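PDB 3KAE: possible protein of nuclear scaffold from Encephalitozoon cuniculi, which probably serves as the Cdc27 subunit of the anaphase-promoting complex, with this N-terminal tetratricopeptide-repeat domain pairing two copies into a homodimer. Local coordinates for residues K4-I9 with R36-I41; A26-L29 with E34-M37; F54-L59 with S69-K74; E151-L154 with V159-K162. One frame throughout, in Å; residues are numbered along the deposited sequence.

Contact 1: K4-I9 with R36-I41; sequences KLIGKI and RMLMSI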
loop_
_atom_site.group_PDB
_atom_site.type_symbol
_atom_site.label_atom_id
_atom_site.label_comp_id
_atom_site.label_asym_id
_atom_site.label_seq_id
_atom_site.Cartn_x
_atom_site.Cartn_y
_atom_site.Cartn_z
ATOM N N LYS C 4 -1.675 2.416 23.571
ATOM C CA LYS C 4 -2.162 3.529 22.769
ATOM C C LYS C 4 -1.437 3.597 21.431
ATOM O O LYS C 4 -1.920 4.241 20.491
ATOM C CB LYS C 4 -1.990 4.851 23.524
ATOM N N LEU C 5 -0.276 2.940 21.357
ATOM C CA LEU C 5 0.527 2.951 20.138
ATOM C C LEU C 5 -0.255 2.378 18.935
ATOM O O LEU C 5 -0.012 2.757 17.791
ATOM C CB LEU C 5 1.849 2.198 20.339
ATOM C CG LEU C 5 2.981 2.939 21.076
ATOM C CD1 LEU C 5 4.243 2.077 21.309
ATOM C CD2 LEU C 5 3.347 4.223 20.339
ATOM N N ILE C 6 -1.194 1.475 19.204
ATOM C CA ILE C 6 -1.966 0.842 18.141
ATOM C C ILE C 6 -2.775 1.871 17.361
ATOM O O ILE C 6 -2.609 2.025 16.144
ATOM C CB ILE C 6 -2.918 -0.240 18.679
ATOM C CG1 ILE C 6 -2.123 -1.448 19.177
ATOM C CG2 ILE C 6 -3.868 -0.687 17.584
ATOM C CD1 ILE C 6 -1.238 -2.032 18.110
ATOM N N GLY C 7 -3.646 2.585 18.059
ATOM C CA GLY C 7 -4.473 3.583 17.400
ATOM C C GLY C 7 -3.656 4.549 16.566
ATOM O O GLY C 7 -4.087 4.976 15.494
ATOM N N LYS C 8 -2.468 4.888 17.058
ATOM C CA LYS C 8 -1.584 5.803 16.354
ATOM C C LYS C 8 -0.980 5.167 15.111
ATOM O O LYS C 8 -0.690 5.860 14.140
ATOM C CB LYS C 8 -0.458 6.283 17.280
ATOM N N ILE C 9 -0.739 3.859 15.165
ATOM C CA ILE C 9 -0.189 3.161 14.018
ATOM C C ILE C 9 -1.258 3.089 12.919
ATOM O O ILE C 9 -0.984 3.402 11.761
ATOM C CB ILE C 9 0.327 1.756 14.398
ATOM C CG1 ILE C 9 1.592 1.867 15.234
ATOM C CG2 ILE C 9 0.616 0.915 13.132
ATOM C CD1 ILE C 9 1.988 0.589 15.996
ATOM N N ARG C 36 4.263 -8.689 15.655
ATOM C CA ARG C 36 5.372 -8.622 14.706
ATOM C C ARG C 36 4.822 -8.699 13.273
ATOM O O ARG C 36 5.469 -8.285 12.307
ATOM C CB ARG C 36 6.378 -9.746 14.933
ATOM C CG ARG C 36 7.679 -9.538 14.155
ATOM C CD ARG C 36 8.609 -10.741 14.254
ATOM N NE ARG C 36 9.148 -10.931 15.606
ATOM C CZ ARG C 36 10.080 -10.155 16.154
ATOM N NH1 ARG C 36 10.579 -9.126 15.475
ATOM N NH2 ARG C 36 10.511 -10.402 17.386
ATOM N N MET C 37 3.625 -9.252 13.156
ATOM C CA MET C 37 2.931 -9.318 11.893
ATOM C C MET C 37 2.739 -7.889 11.407
ATOM O O MET C 37 3.054 -7.575 10.261
ATOM C CB MET C 37 1.585 -10.018 12.088
ATOM C CG MET C 37 0.876 -10.493 10.814
ATOM S SD MET C 37 1.872 -11.502 9.687
ATOM C CE MET C 37 2.129 -10.321 8.347
ATOM N N LEU C 38 2.259 -7.027 12.304
ATOM C CA LEU C 38 1.940 -5.625 11.991
ATOM C C LEU C 38 3.136 -4.876 11.411
ATOM O O LEU C 38 3.021 -4.113 10.442
ATOM C CB LEU C 38 1.445 -4.906 13.251
ATOM C CG LEU C 38 1.136 -3.407 13.159
ATOM C CD1 LEU C 38 0.211 -3.095 11.983
ATOM C CD2 LEU C 38 0.506 -2.914 14.447
ATOM N N MET C 39 4.280 -5.100 12.035
ATOM C CA MET C 39 5.540 -4.558 11.575
ATOM C C MET C 39 5.798 -5.021 10.142
ATOM O O MET C 39 6.160 -4.231 9.275
ATOM C CB MET C 39 6.647 -5.067 12.505
ATOM C CG MET C 39 8.050 -4.730 12.076
ATOM S SD MET C 39 8.416 -2.982 12.178
ATOM C CE MET C 39 10.190 -3.070 12.402
ATOM N N SER C 40 5.627 -6.318 9.916
ATOM C CA SER C 40 5.834 -6.905 8.606
ATOM C C SER C 40 4.935 -6.262 7.534
ATOM O O SER C 40 5.379 -5.937 6.435
ATOM C CB SER C 40 5.547 -8.402 8.675
ATOM O OG SER C 40 6.570 -9.085 9.355
ATOM N N ILE C 41 3.668 -6.092 7.875
ATOM C CA ILE C 41 2.691 -5.468 6.983
ATOM C C ILE C 41 3.077 -4.049 6.611
ATOM O O ILE C 41 3.213 -3.733 5.429
ATOM C CB ILE C 41 1.293 -5.496 7.609
ATOM C CG1 ILE C 41 0.849 -6.948 7.789
ATOM C CG2 ILE C 41 0.298 -4.753 6.737
ATOM C CD1 ILE C 41 -0.554 -7.107 8.278
#
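Leu-38 meets Ile-6 and Ile-9 through methyl groups alone, in a contact that holds no flat group. Ile-9 and Leu-38 reach toward each other tip to tip. Leu-38 CD2 lies between the two branches of Ile-9, 4.1 Å from CG2 and 4.1 Å from CD1 of that residue, while Leu-38 CD1 comes within 4.2 Å of Ile-9 CG2. Leu-38 can span the gap because its CG stands anti to the backbone N (chi1 176°), which carries both methyls out from helix 36-45. Ile-6, one turn earlier than Ile-9, crosses the same leucine at a slant: its CB is not aimed at the opposite helix, and only the bent outer arm (chi2 -57°) delivers CD1, 4.2 Å from Leu-38 CD2. The contact is purely apolar packing of methyl groups, and the helix backbones stay well apart, with the CA atoms of Ile-9 and Leu-38 separated by 9.3 Å. The contact thus joins helix 5-14 to helix 36-45, two helices on from each other in the chain, as in the stacked helices of a tetratricopeptide-repeat array. Helix 18-31 lies alongside, with Leu-28 touching Ile-6 and Leu-24 touching Ile-9, and Met-37 of helix 36-45 packs on Leu-56 of helix 49-57.

Contact 2: A26-L29 with E34-M37; sequences ACLL and EYRM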
loop_
_atom_site.group_PDB
_atom_site.type_symbol
_atom_site.label_atom_id
_atom_site.label_comp_id
_atom_site.label_asym_id
_atom_site.label_seq_id
_atom_site.Cartn_x
_atom_site.Cartn_y
_atom_site.Cartn_z
ATOM N N ALA C 26 8.139 -0.580 15.707
ATOM C CA ALA C 26 9.415 -1.002 16.280
ATOM C C ALA C 26 9.422 -0.862 17.805
ATOM O O ALA C 26 10.051 -1.671 18.505
ATOM C CB ALA C 26 10.577 -0.219 15.648
ATOM N N CYS C 27 8.715 0.152 18.316
ATOM C CA CYS C 27 8.656 0.399 19.767
ATOM C C CYS C 27 7.818 -0.673 20.420
ATOM O O CYS C 27 8.016 -1.007 21.583
ATOM C CB CYS C 27 8.024 1.762 20.094
ATOM S SG CYS C 27 8.924 3.175 19.471
ATOM N N LEU C 28 6.872 -1.207 19.652
ATOM C CA LEU C 28 5.855 -2.104 20.183
ATOM C C LEU C 28 6.314 -3.560 20.269
ATOM O O LEU C 28 5.822 -4.319 21.104
ATOM C CB LEU C 28 4.591 -2.003 19.336
ATOM C CG LEU C 28 3.300 -2.348 20.066
ATOM C CD1 LEU C 28 3.160 -1.502 21.308
ATOM C CD2 LEU C 28 2.127 -2.136 19.142
ATOM N N LEU C 29 7.250 -3.945 19.406
ATOM C CA LEU C 29 7.839 -5.286 19.439
ATOM C C LEU C 29 8.063 -5.869 20.858
ATOM O O LEU C 29 7.728 -7.026 21.114
ATOM C CB LEU C 29 9.163 -5.296 18.670
ATOM C CG LEU C 29 9.106 -5.125 17.154
ATOM C CD1 LEU C 29 10.525 -5.008 16.584
ATOM C CD2 LEU C 29 8.357 -6.289 16.538
ATOM N N GLU C 34 2.870 -10.154 19.946
ATOM C CA GLU C 34 1.766 -10.670 19.134
ATOM C C GLU C 34 1.487 -9.716 17.972
ATOM O O GLU C 34 0.416 -9.738 17.380
ATOM C CB GLU C 34 0.498 -10.829 19.984
ATOM C CG GLU C 34 0.708 -11.496 21.355
ATOM C CD GLU C 34 1.151 -10.527 22.466
ATOM O OE1 GLU C 34 0.812 -9.321 22.420
ATOM O OE2 GLU C 34 1.830 -10.989 23.408
ATOM N N TYR C 35 2.466 -8.878 17.656
ATOM C CA TYR C 35 2.268 -7.787 16.725
ATOM C C TYR C 35 3.404 -7.672 15.731
ATOM O O TYR C 35 3.517 -6.649 15.054
ATOM C CB TYR C 35 2.142 -6.459 17.488
ATOM C CG TYR C 35 0.816 -6.273 18.196
ATOM C CD1 TYR C 35 -0.360 -6.081 17.465
ATOM C CD2 TYR C 35 0.734 -6.284 19.592
ATOM C CE1 TYR C 35 -1.579 -5.912 18.098
ATOM C CE2 TYR C 35 -0.485 -6.116 20.242
ATOM C CZ TYR C 35 -1.641 -5.930 19.485
ATOM O OH TYR C 35 -2.866 -5.762 20.100
ATOM N N ARG C 36 4.263 -8.689 15.655
ATOM C CA ARG C 36 5.372 -8.622 14.706
ATOM C C ARG C 36 4.822 -8.699 13.273
ATOM O O ARG C 36 5.469 -8.285 12.307
ATOM C CB ARG C 36 6.378 -9.746 14.933
ATOM C CG ARG C 36 7.679 -9.538 14.155
ATOM C CD ARG C 36 8.609 -10.741 14.254
ATOM N NE ARG C 36 9.148 -10.931 15.606
ATOM C CZ ARG C 36 10.080 -10.155 16.154
ATOM N NH1 ARG C 36 10.579 -9.126 15.475
ATOM N NH2 ARG C 36 10.511 -10.402 17.386
ATOM N N MET C 37 3.625 -9.252 13.156
ATOM C CA MET C 37 2.931 -9.318 11.893
ATOM C C MET C 37 2.739 -7.889 11.407
ATOM O O MET C 37 3.054 -7.575 10.261
ATOM C CB MET C 37 1.585 -10.018 12.088
ATOM C CG MET C 37 0.876 -10.493 10.814
ATOM S SD MET C 37 1.872 -11.502 9.687
ATOM C CE MET C 37 2.129 -10.321 8.347
#
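Leu-29 and Arg-36 cross at about a right angle, the leucine laying one methyl over a face of the guanidinium group. Leu-29 CD2 is the touching atom, 3.8 Å from Arg-36 NH1, and the same methyl lies 4.1 Å from Arg-36 CG, so it sits inside the curve of the arginine side chain. The arginine chain starts out extended and is bent at chi3 (-68°), which brings its flat end back beside the leucine. Neither CB is aimed at the opposite segment, and the meeting is made by the outer parts of both side chains. The backbones are much closer here than in a helix pair, the CA atoms of Leu-29 and Arg-36 being 6.3 Å apart, for the contact spans the turn linking two consecutive helices of the tetratricopeptide-repeat domain, 18-31 and 36-45. Beside this pair, Leu-28 and Tyr-35 each point CB toward the other segment. Leu-28 CD2 approaches the phenol ring obliquely, 4.4 Å from Tyr-35 CD2, and Ile-6 of helix 5-14 also touches the tyrosine. Tyr-35 holds the N-cap position of helix 36-45, and its hydroxyl is hydrogen-bonded to the backbone N of Asp-100, which ties the helix-to-helix turn to a distant loop. Leu-28 and Tyr-35 make plain apolar packing, whereas Leu-29 and Arg-36 set a methyl against a cationic plane: packed on the guanidinium face, it does not compete for the N-H groups in that plane, and NH1 of Arg-36 also makes a weak hydrogen bond to ND1 of His-55.

Contact 3: F54-L59 with S69-K74; sequences FHLHKL and SLCYKK
His-57 sets the edge of its imidazole against the hydroxyl of Tyr-72, with CE1 of the histidine 3.0 Å from OH of the tyrosine. The oxygen lies near the imidazole plane and roughly in line with the outward direction of the CE1 carbon. Both ring nitrogens are farther off, NE2 of His-57 standing 3.7 Å from Tyr-72 OH. Seen from the tyrosine, the approach is oblique, and the two side chains cross at a slant with no stacking of one ring on the other. Neither CB is aimed across; the length of the side chains closes the gap. Deeper in the interface, Leu-56 and Cys-71 each point CB toward the other segment, and CD1 of Leu-56 rests 4.0 Å from SG of Cys-71. The CA atoms of Leu-56 and Cys-71 are 9.6 Å apart, and the pair joins helix 49-57 to helix 62-74, consecutive helices of the tetratricopeptide-repeat domain. Around them, Cys-71 also packs on Ala-52 and Leu-53, while Tyr-72 touches Leu-53 of helix 49-57 as well as Ala-81 and Ser-84 of helix 78-89, so the phenol ring lies among three helices. The chemistry changes from inside to outside: the buried pair is a thiol against a methyl, plain apolar packing, whereas in the outer pair, as modelled, a carbon edge meets the oxygen at a distance short for a C-H...O contact. The imidazole turned over would bring a nitrogen there, so the nature of that attraction is doubtful.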
loop_
_atom_site.group_PDB
_atom_site.type_symbol
_atom_site.label_atom_id
_atom_site.label_comp_id
_atom_site.label_asym_id
_atom_site.label_seq_id
_atom_site.Cartn_x
_atom_site.Cartn_y
_atom_site.Cartn_z
ATOM N N PHE C 54 12.572 -10.454 6.788
ATOM C CA PHE C 54 13.350 -10.676 7.993
ATOM C C PHE C 54 12.399 -10.900 9.162
ATOM O O PHE C 54 12.573 -11.824 9.942
ATOM C CB PHE C 54 14.286 -9.498 8.266
ATOM N N HIS C 55 11.370 -10.075 9.274
ATOM C CA HIS C 55 10.453 -10.228 10.401
ATOM C C HIS C 55 9.544 -11.429 10.206
ATOM O O HIS C 55 9.157 -12.106 11.160
ATOM C CB HIS C 55 9.640 -8.954 10.609
ATOM C CG HIS C 55 10.440 -7.824 11.177
ATOM N ND1 HIS C 55 10.475 -7.541 12.527
ATOM C CD2 HIS C 55 11.261 -6.923 10.584
ATOM C CE1 HIS C 55 11.266 -6.503 12.737
ATOM N NE2 HIS C 55 11.761 -6.113 11.575
ATOM N N LEU C 56 9.216 -11.702 8.951
ATOM C CA LEU C 56 8.250 -12.747 8.649
ATOM C C LEU C 56 8.823 -14.134 8.909
ATOM O O LEU C 56 8.101 -15.037 9.333
ATOM C CB LEU C 56 7.735 -12.608 7.217
ATOM C CG LEU C 56 6.805 -11.412 7.029
ATOM C CD1 LEU C 56 6.711 -11.028 5.545
ATOM C CD2 LEU C 56 5.436 -11.717 7.631
ATOM N N HIS C 57 10.120 -14.303 8.667
ATOM C CA HIS C 57 10.757 -15.597 8.893
ATOM C C HIS C 57 10.568 -16.023 10.338
ATOM O O HIS C 57 10.507 -17.214 10.638
ATOM C CB HIS C 57 12.249 -15.545 8.573
ATOM C CG HIS C 57 12.554 -15.365 7.125
ATOM N ND1 HIS C 57 11.679 -15.747 6.126
ATOM C CD2 HIS C 57 13.645 -14.864 6.494
ATOM C CE1 HIS C 57 12.214 -15.477 4.950
ATOM N NE2 HIS C 57 13.407 -14.942 5.145
ATOM N N LYS C 58 10.483 -15.039 11.231
ATOM C CA LYS C 58 10.352 -15.305 12.663
ATOM C C LYS C 58 8.946 -15.766 13.019
ATOM O O LYS C 58 8.658 -16.068 14.175
ATOM C CB LYS C 58 10.716 -14.061 13.483
ATOM N N LEU C 59 8.072 -15.820 12.019
ATOM C CA LEU C 59 6.674 -16.171 12.247
ATOM C C LEU C 59 6.246 -17.382 11.410
ATOM O O LEU C 59 6.984 -17.833 10.532
ATOM C CB LEU C 59 5.771 -14.973 11.922
ATOM C CG LEU C 59 6.076 -13.643 12.593
ATOM C CD1 LEU C 59 5.172 -12.528 12.056
ATOM C CD2 LEU C 59 5.916 -13.789 14.106
ATOM N N SER C 69 4.794 -14.794 0.811
ATOM C CA SER C 69 4.605 -15.038 -0.616
ATOM C C SER C 69 4.567 -13.729 -1.409
ATOM O O SER C 69 5.203 -13.619 -2.453
ATOM C CB SER C 69 3.326 -15.841 -0.862
ATOM O OG SER C 69 3.335 -16.406 -2.170
ATOM N N LEU C 70 3.867 -12.717 -0.897
ATOM C CA LEU C 70 3.840 -11.419 -1.588
ATOM C C LEU C 70 5.237 -10.822 -1.732
ATOM O O LEU C 70 5.589 -10.328 -2.811
ATOM C CB LEU C 70 2.937 -10.412 -0.883
ATOM C CG LEU C 70 1.469 -10.763 -0.676
ATOM C CD1 LEU C 70 0.767 -9.603 0.066
ATOM C CD2 LEU C 70 0.810 -11.068 -2.024
ATOM N N CYS C 71 6.020 -10.860 -0.641
ATOM C CA CYS C 71 7.359 -10.272 -0.632
ATOM C C CYS C 71 8.245 -11.024 -1.591
ATOM O O CYS C 71 8.994 -10.425 -2.354
ATOM C CB CYS C 71 7.997 -10.297 0.780
ATOM S SG CYS C 71 7.182 -9.259 2.022
ATOM N N TYR C 72 8.162 -12.349 -1.546
ATOM C CA TYR C 72 8.886 -13.203 -2.493
ATOM C C TYR C 72 8.529 -12.914 -3.939
ATOM O O TYR C 72 9.397 -12.917 -4.805
ATOM C CB TYR C 72 8.677 -14.680 -2.168
ATOM C CG TYR C 72 9.531 -15.174 -1.014
ATOM C CD1 TYR C 72 10.878 -14.839 -0.930
ATOM C CD2 TYR C 72 8.992 -15.977 -0.018
ATOM C CE1 TYR C 72 11.674 -15.285 0.132
ATOM C CE2 TYR C 72 9.769 -16.423 1.039
ATOM C CZ TYR C 72 11.105 -16.073 1.107
ATOM O OH TYR C 72 11.868 -16.522 2.152
ATOM N N LYS C 73 7.249 -12.658 -4.197
ATOM C CA LYS C 73 6.797 -12.369 -5.546
ATOM C C LYS C 73 7.369 -11.036 -6.032
ATOM O O LYS C 73 7.809 -10.917 -7.171
ATOM C CB LYS C 73 5.268 -12.380 -5.618
ATOM C CG LYS C 73 4.687 -12.160 -7.025
ATOM C CD LYS C 73 3.162 -12.196 -6.993
ATOM C CE LYS C 73 2.572 -11.950 -8.376
ATOM N NZ LYS C 73 2.889 -10.575 -8.841
ATOM N N LYS C 74 7.365 -10.029 -5.166
ATOM C CA LYS C 74 7.985 -8.747 -5.504
ATOM C C LYS C 74 9.458 -8.923 -5.860
ATOM O O LYS C 74 9.997 -8.219 -6.711
ATOM C CB LYS C 74 7.878 -7.776 -4.334
ATOM C CG LYS C 74 6.500 -7.257 -4.068
ATOM C CD LYS C 74 5.995 -6.446 -5.234
ATOM C CE LYS C 74 4.604 -5.935 -4.945
ATOM N NZ LYS C 74 4.107 -5.036 -6.026
#

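Contact 4: E151-L154 with V159-K162; sequences ENLL and VPQK
Leu-153 O lies 3.5 Å from Val-159 N, the closest polar approach between the two segments. It sits where helix 147-155 of this tetratricopeptide-repeat domain gives way to a loop that doubles back against it. The rest of the contact is aliphatic. Leu-153 aims its CB at the loop, and the CB atoms of Leu-153 and Val-159 are 4.1 Å apart, so the packing starts right at the backbones. Farther out, Leu-153 CD1 comes within 4.2 Å of Pro-160 CD, the leucine side chain and the proline ring crossing at about a right angle. On the helix side, Tyr-137 and Val-138 of helix 130-143 also touch Leu-153, which makes this leucine a bridge between that helix and the returning loop. One residue further on, Leu-154 starts away from the loop and turns back by its branch end; Ile-185 of helix 176-190 packs on both Leu-154 and Val-159. Val-159 holds CG1 in the crowded position between its backbone N and carbonyl carbon (chi1 50°), and there this methyl meets CD2 of Leu-154 at 3.9 Å.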
loop_
_atom_site.group_PDB
_atom_site.type_symbol
_atom_site.label_atom_id
_atom_site.label_comp_id
_atom_site.label_asym_id
_atom_site.label_seq_id
_atom_site.Cartn_x
_atom_site.Cartn_y
_atom_site.Cartn_z
ATOM N N GLU C 151 -9.305 -12.634 -15.959
ATOM C CA GLU C 151 -8.653 -12.127 -17.172
ATOM C C GLU C 151 -7.798 -13.170 -17.899
ATOM O O GLU C 151 -7.698 -13.152 -19.132
ATOM C CB GLU C 151 -7.864 -10.840 -16.899
ATOM C CG GLU C 151 -8.771 -9.654 -16.556
ATOM C CD GLU C 151 -9.674 -9.242 -17.739
ATOM O OE1 GLU C 151 -9.163 -8.719 -18.755
ATOM O OE2 GLU C 151 -10.902 -9.434 -17.656
ATOM N N ASN C 152 -7.194 -14.072 -17.126
ATOM C CA ASN C 152 -6.345 -15.125 -17.666
ATOM C C ASN C 152 -7.153 -16.264 -18.267
ATOM O O ASN C 152 -6.730 -16.883 -19.246
ATOM C CB ASN C 152 -5.394 -15.686 -16.597
ATOM C CG ASN C 152 -4.176 -14.827 -16.411
ATOM O OD1 ASN C 152 -3.214 -14.930 -17.166
ATOM N ND2 ASN C 152 -4.220 -13.946 -15.416
ATOM N N LEU C 153 -8.292 -16.556 -17.648
ATOM C CA LEU C 153 -9.177 -17.585 -18.151
ATOM C C LEU C 153 -9.888 -17.109 -19.419
ATOM O O LEU C 153 -10.030 -17.869 -20.388
ATOM C CB LEU C 153 -10.164 -18.024 -17.071
ATOM C CG LEU C 153 -9.501 -18.860 -15.972
ATOM C CD1 LEU C 153 -10.523 -19.296 -14.924
ATOM C CD2 LEU C 153 -8.789 -20.069 -16.570
ATOM N N LEU C 154 -10.308 -15.848 -19.432
ATOM C CA LEU C 154 -10.867 -15.285 -20.648
ATOM C C LEU C 154 -9.831 -15.316 -21.769
ATOM O O LEU C 154 -10.096 -15.770 -22.887
ATOM C CB LEU C 154 -11.372 -13.871 -20.421
ATOM C CG LEU C 154 -12.617 -13.738 -19.541
ATOM C CD1 LEU C 154 -13.015 -12.277 -19.413
ATOM C CD2 LEU C 154 -13.777 -14.563 -20.071
ATOM N N VAL C 159 -12.344 -20.317 -19.502
ATOM C CA VAL C 159 -13.296 -20.027 -18.443
ATOM C C VAL C 159 -14.389 -21.099 -18.416
ATOM O O VAL C 159 -14.947 -21.454 -19.450
ATOM C CB VAL C 159 -13.900 -18.625 -18.622
ATOM C CG1 VAL C 159 -14.415 -18.456 -20.058
ATOM C CG2 VAL C 159 -14.987 -18.385 -17.605
ATOM N N PRO C 160 -14.685 -21.631 -17.226
ATOM C CA PRO C 160 -15.669 -22.702 -17.027
ATOM C C PRO C 160 -17.101 -22.196 -17.130
ATOM O O PRO C 160 -17.473 -21.275 -16.402
ATOM C CB PRO C 160 -15.399 -23.170 -15.585
ATOM C CG PRO C 160 -14.119 -22.512 -15.166
ATOM C CD PRO C 160 -14.035 -21.248 -15.964
ATOM N N GLN C 161 -17.894 -22.809 -18.007
ATOM C CA GLN C 161 -19.273 -22.384 -18.231
ATOM C C GLN C 161 -20.261 -23.486 -17.862
ATOM O O GLN C 161 -19.913 -24.670 -17.853
ATOM C CB GLN C 161 -19.471 -21.959 -19.690
ATOM N N LYS C 162 -21.491 -23.084 -17.551
ATOM C CA LYS C 162 -22.553 -24.024 -17.209
ATOM C C LYS C 162 -23.065 -24.755 -18.434
ATOM O O LYS C 162 -22.350 -24.904 -19.425
ATOM C CB LYS C 162 -23.708 -23.299 -16.518
#

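How the contacts relate
Contacts 1 and 2 form one cluster, their centres 6 Å apart, sharing Arg-36 and Met-37 at the start of helix 36-45; they unite helices 5-14, 18-31 and 36-45. Contact 3 follows along the chain, its centre about 17 Å from that of contact 1, and joins helices 49-57 and 62-74; it touches the first cluster where His-55 and Leu-56 meet Ser-40. Contacts 1 to 3 thus follow the successive stacking of an all-helical repeat array, and helix 5-14 also packs, through Leu-5, on Ile-176 of the second subunit. Contact 4 stands apart, a helix-to-loop return across the chain's centre, about 39 Å from contact 1 between centres.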